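Local coordinates for protein putative enoyl-CoA hydratase (Streptomyces avermitilis, PDB 3GKB) that probably acts on acyl-CoA thioesters as an enoyl-CoA hydratase of the crotonase family, although its substrate and reaction remain unconfirmed, at residues Y8-V13 with M37-T42; A20-D25 with I56-A61; K116-G121 with G141-L146; L67-M72 with G260-A265. All coordinates share one frame; numbering follows the deposited sequence.

Contact 1 (Y8-V13 with M37-T42)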
loop_
_atom_site.group_PDB
_atom_site.type_symbol
_atom_site.label_atom_id
_atom_site.label_comp_id
_atom_site.label_asym_id
_atom_site.label_seq_id
_atom_site.Cartn_x
_atom_site.Cartn_y
_atom_site.Cartn_z
ATOM N N TYR B 8 -36.799 12.386 4.664
ATOM C CA TYR B 8 -35.702 12.897 3.808
ATOM C C TYR B 8 -36.016 12.675 2.341
ATOM O O TYR B 8 -36.574 11.651 1.965
ATOM C CB TYR B 8 -34.388 12.224 4.168
ATOM C CG TYR B 8 -33.999 12.354 5.608
ATOM C CD1 TYR B 8 -33.563 13.561 6.117
ATOM C CD2 TYR B 8 -34.029 11.251 6.463
ATOM C CE1 TYR B 8 -33.180 13.688 7.444
ATOM C CE2 TYR B 8 -33.653 11.368 7.800
ATOM C CZ TYR B 8 -33.231 12.584 8.279
ATOM O OH TYR B 8 -32.843 12.707 9.593
ATOM N N SER B 9 -35.630 13.625 1.501
ATOM C CA SER B 9 -36.013 13.597 0.103
ATOM C C SER B 9 -35.008 12.871 -0.770
ATOM O O SER B 9 -35.341 12.534 -1.893
ATOM C CB SER B 9 -36.189 15.025 -0.408
ATOM O OG SER B 9 -34.989 15.754 -0.189
ATOM N N THR B 10 -33.781 12.661 -0.275
ATOM C CA THR B 10 -32.702 12.076 -1.097
ATOM C C THR B 10 -32.150 10.748 -0.555
ATOM O O THR B 10 -31.251 10.133 -1.171
ATOM C CB THR B 10 -31.509 13.026 -1.225
ATOM O OG1 THR B 10 -30.885 13.194 0.058
ATOM C CG2 THR B 10 -31.921 14.388 -1.811
ATOM N N LEU B 11 -32.669 10.333 0.601
ATOM C CA LEU B 11 -32.227 9.118 1.258
ATOM C C LEU B 11 -33.297 8.639 2.238
ATOM O O LEU B 11 -34.239 9.385 2.571
ATOM C CB LEU B 11 -30.880 9.349 1.963
ATOM C CG LEU B 11 -30.808 10.394 3.080
ATOM C CD1 LEU B 11 -31.181 9.727 4.389
ATOM C CD2 LEU B 11 -29.415 11.053 3.198
ATOM N N ARG B 12 -33.151 7.385 2.661
ATOM C CA ARG B 12 -33.960 6.789 3.730
ATOM C C ARG B 12 -33.045 6.124 4.739
ATOM O O ARG B 12 -32.008 5.575 4.367
ATOM C CB ARG B 12 -34.870 5.715 3.155
ATOM C CG ARG B 12 -35.972 6.273 2.319
ATOM C CD ARG B 12 -36.901 5.153 1.848
ATOM N NE ARG B 12 -36.271 4.229 0.903
ATOM C CZ ARG B 12 -35.971 4.534 -0.359
ATOM N NH1 ARG B 12 -36.201 5.754 -0.844
ATOM N NH2 ARG B 12 -35.434 3.621 -1.139
ATOM N N VAL B 13 -33.435 6.172 6.009
ATOM C CA VAL B 13 -32.692 5.528 7.054
ATOM C C VAL B 13 -33.579 4.606 7.875
ATOM O O VAL B 13 -34.736 4.931 8.164
ATOM C CB VAL B 13 -32.035 6.539 8.010
ATOM C CG1 VAL B 13 -31.121 5.806 8.979
ATOM C CG2 VAL B 13 -31.271 7.569 7.251
ATOM N N MET B 37 -26.456 16.823 0.584
ATOM C CA MET B 37 -25.357 17.211 1.466
ATOM C C MET B 37 -25.900 17.608 2.851
ATOM O O MET B 37 -25.344 17.244 3.886
ATOM C CB MET B 37 -24.552 18.358 0.832
ATOM C CG MET B 37 -23.723 17.960 -0.399
ATOM S SD MET B 37 -22.948 19.265 -1.392
ATOM C CE MET B 37 -21.654 19.771 -0.278
ATOM N N ARG B 38 -27.009 18.349 2.857
ATOM C CA ARG B 38 -27.615 18.783 4.113
ATOM C C ARG B 38 -28.257 17.606 4.844
ATOM O O ARG B 38 -28.116 17.483 6.068
ATOM C CB ARG B 38 -28.634 19.906 3.821
ATOM C CG ARG B 38 -29.370 20.438 5.001
ATOM C CD ARG B 38 -30.055 21.760 4.607
ATOM N NE ARG B 38 -31.192 21.576 3.701
ATOM C CZ ARG B 38 -31.202 21.752 2.372
ATOM N NH1 ARG B 38 -30.114 22.126 1.688
ATOM N NH2 ARG B 38 -32.339 21.552 1.711
ATOM N N GLU B 39 -28.928 16.727 4.097
ATOM C CA GLU B 39 -29.622 15.590 4.700
ATOM C C GLU B 39 -28.615 14.575 5.262
ATOM O O GLU B 39 -28.853 14.001 6.321
ATOM C CB GLU B 39 -30.600 14.921 3.720
ATOM C CG GLU B 39 -31.815 15.782 3.389
ATOM C CD GLU B 39 -32.827 15.096 2.500
ATOM O OE1 GLU B 39 -32.518 14.061 1.866
ATOM O OE2 GLU B 39 -33.961 15.624 2.414
ATOM N N LEU B 40 -27.510 14.353 4.547
ATOM C CA LEU B 40 -26.432 13.506 5.056
ATOM C C LEU B 40 -25.882 14.041 6.387
ATOM O O LEU B 40 -25.657 13.278 7.344
ATOM C CB LEU B 40 -25.283 13.408 4.034
ATOM C CG LEU B 40 -25.499 12.435 2.896
ATOM C CD1 LEU B 40 -24.518 12.736 1.764
ATOM C CD2 LEU B 40 -25.338 10.965 3.405
ATOM N N ARG B 41 -25.656 15.345 6.463
ATOM C CA ARG B 41 -25.174 15.941 7.699
ATOM C C ARG B 41 -26.156 15.707 8.839
ATOM O O ARG B 41 -25.766 15.294 9.938
ATOM C CB ARG B 41 -24.930 17.439 7.522
ATOM C CG ARG B 41 -24.164 18.028 8.698
ATOM C CD ARG B 41 -23.592 19.408 8.393
ATOM N NE ARG B 41 -24.664 20.396 8.543
ATOM C CZ ARG B 41 -25.172 21.169 7.576
ATOM N NH1 ARG B 41 -24.723 21.109 6.329
ATOM N NH2 ARG B 41 -26.150 22.025 7.856
ATOM N N THR B 42 -27.433 15.970 8.579
ATOM C CA THR B 42 -28.477 15.761 9.595
ATOM C C THR B 42 -28.526 14.324 10.097
ATOM O O THR B 42 -28.518 14.082 11.318
ATOM C CB THR B 42 -29.874 16.182 9.071
ATOM O OG1 THR B 42 -29.825 17.553 8.666
ATOM C CG2 THR B 42 -30.929 16.015 10.159
#
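Tyr8 and Glu39 bring the two backbones closest, CA to CA 6.7 Å, where the chain leads through a loop into the strand at Leu11 and passes beside residues 37-42 of helix 34-48. From the helix, Glu39 runs out with CD anti to CA (chi2 -176°), and its carboxylate lies in that loop, where four hydrogen bonds grip it, two to each oxygen. Ser9 N meets Glu39 OE2 at 2.8 Å in an almost straight bond (176°), and Ser9 OG reaches the same oxygen from above the carboxylate plane. Glu39 OE1 receives Thr10 N on its syn lone pair, and Thr10 OG1 comes in to this oxygen at 2.6 Å on the anti side, out of plane. In the crotonase fold seen here, strand 11-16 is an edge strand of the six-stranded sheet, and helix 34-48 packs near it. Van der Waals contacts flank the bonds. The Tyr8 ring and the Glu39 chain pass each other pointing opposite ways, with Tyr8 CD1 3.9 Å from Glu39 CG, while Thr42 CG2 lies at the ring's edge, 3.9 Å from Tyr8 OH. Deeper in, Leu11 CD2 touches Leu40 CD2 at 4.1 Å and also lies near Glu39 CB.

Contact 2 (A20-D25 with I56-A61)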
loop_
_atom_site.group_PDB
_atom_site.type_symbol
_atom_site.label_atom_id
_atom_site.label_comp_id
_atom_site.label_asym_id
_atom_site.label_seq_id
_atom_site.Cartn_x
_atom_site.Cartn_y
_atom_site.Cartn_z
ATOM N N ALA B 20 -27.591 0.765 11.431
ATOM C CA ALA B 20 -28.392 1.673 10.598
ATOM C C ALA B 20 -28.066 1.480 9.132
ATOM O O ALA B 20 -26.915 1.324 8.780
ATOM C CB ALA B 20 -28.180 3.111 11.002
ATOM N N ARG B 21 -29.086 1.450 8.281
ATOM C CA ARG B 21 -28.907 1.341 6.834
ATOM C C ARG B 21 -29.350 2.666 6.236
ATOM O O ARG B 21 -30.479 3.124 6.483
ATOM C CB ARG B 21 -29.728 0.186 6.255
ATOM C CG ARG B 21 -29.092 -1.168 6.489
ATOM C CD ARG B 21 -29.901 -2.250 5.828
ATOM N NE ARG B 21 -31.168 -2.474 6.519
ATOM C CZ ARG B 21 -32.230 -3.097 5.996
ATOM N NH1 ARG B 21 -32.216 -3.566 4.750
ATOM N NH2 ARG B 21 -33.329 -3.242 6.729
ATOM N N ILE B 22 -28.445 3.305 5.499
ATOM C CA ILE B 22 -28.753 4.551 4.826
ATOM C C ILE B 22 -28.787 4.222 3.344
ATOM O O ILE B 22 -27.790 3.801 2.781
ATOM C CB ILE B 22 -27.710 5.649 5.165
ATOM C CG1 ILE B 22 -27.726 5.960 6.679
ATOM C CG2 ILE B 22 -27.976 6.890 4.362
ATOM C CD1 ILE B 22 -26.658 6.967 7.117
ATOM N N ILE B 23 -29.952 4.378 2.734
ATOM C CA ILE B 23 -30.148 4.036 1.336
ATOM C C ILE B 23 -30.286 5.338 0.572
ATOM O O ILE B 23 -31.214 6.126 0.819
ATOM C CB ILE B 23 -31.429 3.178 1.118
ATOM C CG1 ILE B 23 -31.372 1.904 1.984
ATOM C CG2 ILE B 23 -31.575 2.842 -0.381
ATOM C CD1 ILE B 23 -32.703 1.133 2.080
ATOM N N LEU B 24 -29.371 5.550 -0.369
ATOM C CA LEU B 24 -29.287 6.764 -1.143
ATOM C C LEU B 24 -30.219 6.645 -2.363
ATOM O O LEU B 24 -30.161 5.655 -3.088
ATOM C CB LEU B 24 -27.829 7.013 -1.562
ATOM C CG LEU B 24 -26.824 7.091 -0.390
ATOM C CD1 LEU B 24 -25.404 6.727 -0.833
ATOM C CD2 LEU B 24 -26.837 8.458 0.207
ATOM N N ASP B 25 -31.114 7.623 -2.530
ATOM C CA ASP B 25 -32.207 7.541 -3.519
ATOM C C ASP B 25 -32.605 8.942 -3.980
ATOM O O ASP B 25 -33.466 9.612 -3.364
ATOM C CB ASP B 25 -33.401 6.777 -2.934
ATOM C CG ASP B 25 -34.456 6.385 -3.984
ATOM O OD1 ASP B 25 -34.332 6.757 -5.171
ATOM O OD2 ASP B 25 -35.412 5.641 -3.613
ATOM N N ILE B 56 -23.028 1.619 10.567
ATOM C CA ILE B 56 -23.854 2.262 9.521
ATOM C C ILE B 56 -23.449 1.670 8.164
ATOM O O ILE B 56 -22.253 1.578 7.857
ATOM C CB ILE B 56 -23.619 3.788 9.472
ATOM C CG1 ILE B 56 -24.055 4.437 10.795
ATOM C CG2 ILE B 56 -24.333 4.399 8.249
ATOM C CD1 ILE B 56 -23.533 5.874 11.006
ATOM N N VAL B 57 -24.430 1.218 7.384
ATOM C CA VAL B 57 -24.170 0.681 6.049
ATOM C C VAL B 57 -24.842 1.589 5.016
ATOM O O VAL B 57 -26.059 1.817 5.068
ATOM C CB VAL B 57 -24.708 -0.736 5.835
ATOM C CG1 VAL B 57 -24.322 -1.227 4.399
ATOM C CG2 VAL B 57 -24.175 -1.724 6.883
ATOM N N PHE B 58 -24.046 2.095 4.087
ATOM C CA PHE B 58 -24.538 2.916 2.995
ATOM C C PHE B 58 -24.720 2.064 1.762
ATOM O O PHE B 58 -23.810 1.323 1.374
ATOM C CB PHE B 58 -23.528 4.009 2.652
ATOM C CG PHE B 58 -23.214 4.950 3.769
ATOM C CD1 PHE B 58 -23.981 6.071 3.993
ATOM C CD2 PHE B 58 -22.118 4.747 4.573
ATOM C CE1 PHE B 58 -23.651 6.973 5.009
ATOM C CE2 PHE B 58 -21.815 5.632 5.588
ATOM C CZ PHE B 58 -22.602 6.746 5.797
ATOM N N SER B 59 -25.883 2.197 1.135
ATOM C CA SER B 59 -26.158 1.505 -0.114
ATOM C C SER B 59 -26.973 2.420 -1.023
ATOM O O SER B 59 -27.429 3.494 -0.625
ATOM C CB SER B 59 -26.876 0.167 0.142
ATOM O OG SER B 59 -28.194 0.380 0.637
ATOM N N SER B 60 -27.144 2.017 -2.270
ATOM C CA SER B 60 -27.948 2.813 -3.191
ATOM C C SER B 60 -29.250 2.127 -3.630
ATOM O O SER B 60 -29.261 0.925 -3.853
ATOM C CB SER B 60 -27.133 3.107 -4.443
ATOM O OG SER B 60 -27.909 3.848 -5.363
ATOM N N ALA B 61 -30.305 2.914 -3.811
ATOM C CA ALA B 61 -31.546 2.433 -4.434
ATOM C C ALA B 61 -31.497 2.450 -5.978
ATOM O O ALA B 61 -32.350 1.844 -6.651
ATOM C CB ALA B 61 -32.733 3.253 -3.910
#
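Ala20 to Leu24 run parallel to Ile56 to Ser60 in residue-by-residue register, the two strands turned 25° against each other. Five backbone hydrogen bonds ladder the pair. Val57 N binds Ala20 O, Ile22 N binds Val57 O, Ser59 N binds Ile22 O, and Leu24 N binds Ser59 O at 2.8 Å; beyond the strands, Ala61 N closes the ladder on Leu24 O, also at 2.8 Å. Weaker CA-H...O contacts lie between the rungs, such as Ile56 CA to Ala20 O at 3.3 Å.

The apolar contacts centre on the face carrying Ile22, Ile56 and Phe58. Ile22 CD1 reaches Ile56 CG2 at 3.6 Å and Phe58 CE1 at 3.7 Å, its chain lying beside the ring and pointing the same way. Ile56 CG2 covers one face of that ring, offset toward the rim. An alanine in place of Ile22 would probably leave Ile56 CG2 and Phe58 CE1 without their mate and open a gap beneath helix 34-48, where Val43 and Leu44 also touch this side chain. From the other face, Ile23 CG2 meets Ala61 CB at 3.7 Å; past the strand ends Asp25, salt-bridged to Arg12, packs its CG on the same methyl.

The strands and helix 34-48 form a beta-alpha-beta crossover: main-chain bonds fix the register, Ile22 and Ile56 join the sheet to the helix, and Phe58 packs on strand 108-113 and Phe124.

Contact 3 (K116-G121 with G141-L146)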
loop_
_atom_site.group_PDB
_atom_site.type_symbol
_atom_site.label_atom_id
_atom_site.label_comp_id
_atom_site.label_asym_id
_atom_site.label_seq_id
_atom_site.Cartn_x
_atom_site.Cartn_y
_atom_site.Cartn_z
ATOM N N LYS B 116 -21.908 2.394 -10.139
ATOM C CA LYS B 116 -20.898 3.402 -10.428
ATOM C C LYS B 116 -20.932 4.572 -9.446
ATOM O O LYS B 116 -22.008 5.108 -9.119
ATOM C CB LYS B 116 -21.061 3.942 -11.856
ATOM C CG LYS B 116 -20.818 2.911 -12.938
ATOM C CD LYS B 116 -21.443 3.364 -14.233
ATOM C CE LYS B 116 -21.133 2.445 -15.398
ATOM N NZ LYS B 116 -21.734 1.114 -15.199
ATOM N N ALA B 117 -19.730 4.967 -9.016
ATOM C CA ALA B 117 -19.532 6.139 -8.173
ATOM C C ALA B 117 -18.390 6.944 -8.761
ATOM O O ALA B 117 -17.309 6.416 -8.973
ATOM C CB ALA B 117 -19.206 5.724 -6.722
ATOM N N ARG B 118 -18.653 8.207 -9.074
ATOM C CA ARG B 118 -17.653 9.067 -9.650
ATOM C C ARG B 118 -17.557 10.400 -8.906
ATOM O O ARG B 118 -18.502 10.834 -8.214
ATOM C CB ARG B 118 -17.897 9.330 -11.126
ATOM C CG ARG B 118 -17.867 8.107 -12.016
ATOM C CD ARG B 118 -18.085 8.551 -13.424
ATOM N NE ARG B 118 -18.056 7.522 -14.464
ATOM C CZ ARG B 118 -19.133 6.921 -14.982
ATOM N NH1 ARG B 118 -20.331 7.146 -14.487
ATOM N NH2 ARG B 118 -19.001 6.081 -16.011
ATOM N N GLY B 119 -16.395 11.027 -9.034
ATOM C CA GLY B 119 -16.111 12.309 -8.379
ATOM C C GLY B 119 -16.373 12.280 -6.898
ATOM O O GLY B 119 -15.867 11.412 -6.176
ATOM N N GLY B 120 -17.224 13.189 -6.448
ATOM C CA GLY B 120 -17.640 13.202 -5.058
ATOM C C GLY B 120 -18.243 11.901 -4.551
ATOM O O GLY B 120 -18.123 11.588 -3.365
ATOM N N GLY B 121 -18.892 11.136 -5.433
ATOM C CA GLY B 121 -19.370 9.797 -5.061
ATOM C C GLY B 121 -18.217 8.861 -4.760
ATOM O O GLY B 121 -18.292 8.029 -3.836
ATOM N N GLY B 141 -14.485 6.107 -10.298
ATOM C CA GLY B 141 -13.667 7.008 -11.089
ATOM C C GLY B 141 -13.643 8.419 -10.547
ATOM O O GLY B 141 -14.643 8.909 -9.995
ATOM N N GLN B 142 -12.515 9.095 -10.731
ATOM C CA GLN B 142 -12.432 10.523 -10.392
ATOM C C GLN B 142 -12.598 11.279 -11.713
ATOM O O GLN B 142 -11.659 11.429 -12.468
ATOM C CB GLN B 142 -11.116 10.890 -9.689
ATOM C CG GLN B 142 -10.901 10.223 -8.307
ATOM C CD GLN B 142 -11.897 10.635 -7.184
ATOM O OE1 GLN B 142 -11.939 9.964 -6.135
ATOM N NE2 GLN B 142 -12.686 11.732 -7.386
ATOM N N ILE B 143 -13.817 11.720 -11.994
ATOM C CA ILE B 143 -14.154 12.352 -13.271
ATOM C C ILE B 143 -13.668 13.803 -13.399
ATOM O O ILE B 143 -13.699 14.380 -14.499
ATOM C CB ILE B 143 -15.694 12.308 -13.465
ATOM C CG1 ILE B 143 -16.107 12.600 -14.913
ATOM C CG2 ILE B 143 -16.384 13.317 -12.542
ATOM C CD1 ILE B 143 -15.858 11.472 -15.881
ATOM N N GLU B 144 -13.257 14.381 -12.269
ATOM C CA GLU B 144 -12.971 15.803 -12.146
ATOM C C GLU B 144 -12.064 16.376 -13.226
ATOM O O GLU B 144 -12.401 17.406 -13.823
ATOM C CB GLU B 144 -12.402 16.103 -10.761
ATOM C CG GLU B 144 -13.471 16.007 -9.651
ATOM C CD GLU B 144 -13.529 14.628 -8.950
ATOM O OE1 GLU B 144 -13.215 13.595 -9.576
ATOM O OE2 GLU B 144 -13.925 14.589 -7.762
ATOM N N ALA B 145 -10.943 15.708 -13.493
ATOM C CA ALA B 145 -9.977 16.183 -14.477
ATOM C C ALA B 145 -10.616 16.435 -15.839
ATOM O O ALA B 145 -10.224 17.365 -16.547
ATOM C CB ALA B 145 -8.764 15.199 -14.600
ATOM N N LEU B 146 -11.612 15.618 -16.193
ATOM C CA LEU B 146 -12.333 15.772 -17.472
ATOM C C LEU B 146 -13.332 16.952 -17.496
ATOM O O LEU B 146 -13.793 17.364 -18.580
ATOM C CB LEU B 146 -13.038 14.470 -17.863
ATOM C CG LEU B 146 -12.118 13.259 -18.028
ATOM C CD1 LEU B 146 -12.897 12.028 -18.465
ATOM C CD2 LEU B 146 -10.948 13.519 -18.954
#
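Arg118 and Gly141 form the single parallel bridge of this contact, and main-chain hydrogen bonds flank it. Gly141 N donates to Ala117 O at 3.1 Å, and Gly119 N donates to Gly141 O at 2.9 Å. Arg118 CA lies 3.0 Å from the same Gly141 O in a CA-H...O contact.

Side-chain polar bonds follow beyond the bridge. Gln142 folds back at chi2 (-65°), and its NE2 gives Glu144 OE1 a 2.9 Å hydrogen bond lying in the amide plane; a weak bond runs from the same NE2 to Gly119 O. Arg118 sends its guanidinium elsewhere, to a salt bridge with Glu271.

Close packing surrounds Gly119, the N-cap of helix 120-127. The bend of Glu144 at chi2 (95°) brings CD near Gly119 CA, and Glu144 OE2 ends 3.2 Å from Gly119 CA. A side chain at this glycine would start with its CB only 3.5 Å from Glu144 OE2 and 3.6 Å from Ile143 CG2, and the positive phi also suits a residue without one. An alanine in place of Glu144 would probably leave Gln142 NE2 without its stronger partner here and its amide freer to turn.

By the family sequence pattern, Glu144 and Glu123 probably occupy the positions of the paired catalytic glutamates of enoyl-CoA hydratases, and in relatives a backbone N-H at the start of this helix lines the oxyanion hole. The chemistry is consistent with an active-site wall in which backbone bonds fix the glycine turn and Gln142 steadies the carboxylate.

Contact 4 (L67-M72 with G260-A265)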
loop_
_atom_site.group_PDB
_atom_site.type_symbol
_atom_site.label_atom_id
_atom_site.label_comp_id
_atom_site.label_asym_id
_atom_site.label_seq_id
_atom_site.Cartn_x
_atom_site.Cartn_y
_atom_site.Cartn_z
ATOM N N LEU B 67 -23.466 6.854 -6.312
ATOM C CA LEU B 67 -23.564 8.318 -6.304
ATOM C C LEU B 67 -22.847 8.811 -7.550
ATOM O O LEU B 67 -21.694 8.531 -7.726
ATOM C CB LEU B 67 -22.928 8.942 -5.079
ATOM C CG LEU B 67 -23.667 8.790 -3.742
ATOM C CD1 LEU B 67 -22.743 9.286 -2.575
ATOM C CD2 LEU B 67 -25.052 9.503 -3.752
ATOM N N ALA B 68 -23.565 9.486 -8.426
ATOM C CA ALA B 68 -23.045 9.819 -9.751
ATOM C C ALA B 68 -21.806 10.699 -9.677
ATOM O O ALA B 68 -20.813 10.422 -10.330
ATOM C CB ALA B 68 -24.110 10.500 -10.560
ATOM N N HIS B 69 -21.918 11.758 -8.874
ATOM C CA HIS B 69 -20.962 12.860 -8.703
ATOM C C HIS B 69 -21.754 14.035 -8.123
ATOM O O HIS B 69 -22.961 13.936 -7.950
ATOM C CB HIS B 69 -20.236 13.259 -10.015
ATOM C CG HIS B 69 -21.158 13.570 -11.151
ATOM N ND1 HIS B 69 -21.897 14.735 -11.210
ATOM C CD2 HIS B 69 -21.501 12.846 -12.244
ATOM C CE1 HIS B 69 -22.631 14.727 -12.310
ATOM N NE2 HIS B 69 -22.430 13.581 -12.943
ATOM N N VAL B 70 -21.066 15.129 -7.818
ATOM C CA VAL B 70 -21.728 16.329 -7.326
ATOM C C VAL B 70 -22.526 16.990 -8.451
ATOM O O VAL B 70 -22.101 17.024 -9.598
ATOM C CB VAL B 70 -20.691 17.305 -6.718
ATOM C CG1 VAL B 70 -21.331 18.655 -6.399
ATOM C CG2 VAL B 70 -20.079 16.689 -5.441
ATOM N N ASP B 71 -23.683 17.504 -8.087
ATOM C CA ASP B 71 -24.591 18.168 -9.004
ATOM C C ASP B 71 -23.843 19.257 -9.765
ATOM O O ASP B 71 -23.254 20.174 -9.192
ATOM C CB ASP B 71 -25.754 18.747 -8.197
ATOM C CG ASP B 71 -26.767 19.503 -9.061
ATOM O OD1 ASP B 71 -26.685 19.416 -10.317
ATOM O OD2 ASP B 71 -27.620 20.201 -8.445
ATOM N N MET B 72 -23.854 19.144 -11.076
ATOM C CA MET B 72 -23.102 20.078 -11.918
ATOM C C MET B 72 -23.753 21.484 -11.936
ATOM O O MET B 72 -23.141 22.445 -12.387
ATOM C CB MET B 72 -22.998 19.499 -13.329
ATOM C CG MET B 72 -21.950 18.323 -13.464
ATOM S SD MET B 72 -22.191 17.278 -14.974
ATOM C CE MET B 72 -21.488 18.273 -16.222
ATOM N N GLY B 260 -26.063 15.744 -22.093
ATOM C CA GLY B 260 -26.720 14.657 -21.395
ATOM C C GLY B 260 -26.142 14.204 -20.073
ATOM O O GLY B 260 -26.583 13.175 -19.551
ATOM N N ALA B 261 -25.161 14.927 -19.509
ATOM C CA ALA B 261 -24.724 14.569 -18.159
ATOM C C ALA B 261 -25.941 14.634 -17.213
ATOM O O ALA B 261 -26.878 15.409 -17.425
ATOM C CB ALA B 261 -23.546 15.460 -17.672
ATOM N N GLN B 262 -25.935 13.775 -16.200
ATOM C CA GLN B 262 -26.953 13.754 -15.165
ATOM C C GLN B 262 -28.259 13.142 -15.671
ATOM O O GLN B 262 -29.309 13.300 -15.061
ATOM C CB GLN B 262 -27.122 15.135 -14.499
ATOM C CG GLN B 262 -25.773 15.632 -13.965
ATOM C CD GLN B 262 -25.799 16.752 -12.918
ATOM O OE1 GLN B 262 -24.771 16.996 -12.296
ATOM N NE2 GLN B 262 -26.933 17.439 -12.733
ATOM N N THR B 263 -28.151 12.428 -16.788
ATOM C CA THR B 263 -29.160 11.498 -17.255
ATOM C C THR B 263 -28.523 10.123 -17.275
ATOM O O THR B 263 -27.318 10.000 -17.448
ATOM C CB THR B 263 -29.635 11.841 -18.679
ATOM O OG1 THR B 263 -28.618 11.508 -19.636
ATOM C CG2 THR B 263 -29.967 13.310 -18.783
ATOM N N PRO B 264 -29.329 9.066 -17.133
ATOM C CA PRO B 264 -28.759 7.708 -17.117
ATOM C C PRO B 264 -27.912 7.376 -18.329
ATOM O O PRO B 264 -26.791 6.831 -18.188
ATOM C CB PRO B 264 -29.996 6.823 -17.043
ATOM C CG PRO B 264 -30.966 7.678 -16.293
ATOM C CD PRO B 264 -30.776 9.051 -16.848
ATOM N N ALA B 265 -28.384 7.731 -19.514
ATOM C CA ALA B 265 -27.533 7.427 -20.747
ATOM C C ALA B 265 -26.201 8.195 -20.770
ATOM O O ALA B 265 -25.159 7.650 -21.172
ATOM C CB ALA B 265 -28.324 7.671 -22.018
#
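The loop after strand 55-60, which in crotonase-family enzymes supplies one backbone N-H of the oxyanion hole, meets Gln262 through His69, Asp71 and Met72; by the family pattern that N-H is probably the one of Val70. Gln262 comes from a type II beta turn, Gly260 to Thr263, which leads out of a Schellman motif ending helix 248-258 and into helix 264-268. Its side chain runs extended beyond CG (chi2 -162°) and offers both ends of its amide to the loop. Gln262 OE1 accepts Met72 N at 2.6 Å, and Gln262 NE2 donates to Asp71 OD1 at 3.1 Å, the acceptor lying close to the amide plane. The Asp71 and Gln262 side chains cross at about a right angle, with their carboxylate and amide planes 45° apart, and Asp71 OD1 also accepts Arg73 N. With both amide ends bonded, the flip state of the group is fixed.

Gln262 OE1 also lies in the plane of the His69 ring at its edge, 3.1 Å from His69 CE1. That ring is held at both nitrogens, His69 ND1 to Val70 O at 2.8 Å and NE2 to Glu267 OE2, and Glu267 OE2 also takes Gln262 N, so one glutamate ties the histidine to the turn. His69 ND1 sits above the plane of the Val70 carbonyl, and its bond straps the ring to its own loop.

Ala261 adds an apolar contact. Met72 SD, anti to CA (chi2 162°), lies 3.5 Å from Ala261 CB, and Met72 CE is 3.8 Å from Ala261 CB.

Contact 3 is the buried one, its centre about 8 Å from the centre of the chain; the other three are only partly buried, their centres about 13 to 14 Å from it. Contacts 1 and 2 both reach the six-stranded sheet, and helix 34-48 belongs to contact 1 and packs on contact 2: one ties the helix to the incoming loop through a carboxylate, the other joins strands through backbone bonds, and the Arg12 to Asp25 salt bridge links them. Contacts 3 and 4 lie about 10 Å apart, centre to centre, around the probable active site. Arg118 CB packs on Ala68 O there; contact 3 keeps one parallel bridge, contact 4 has none. Leu24 on Leu67 connects contact 2 to contact 4.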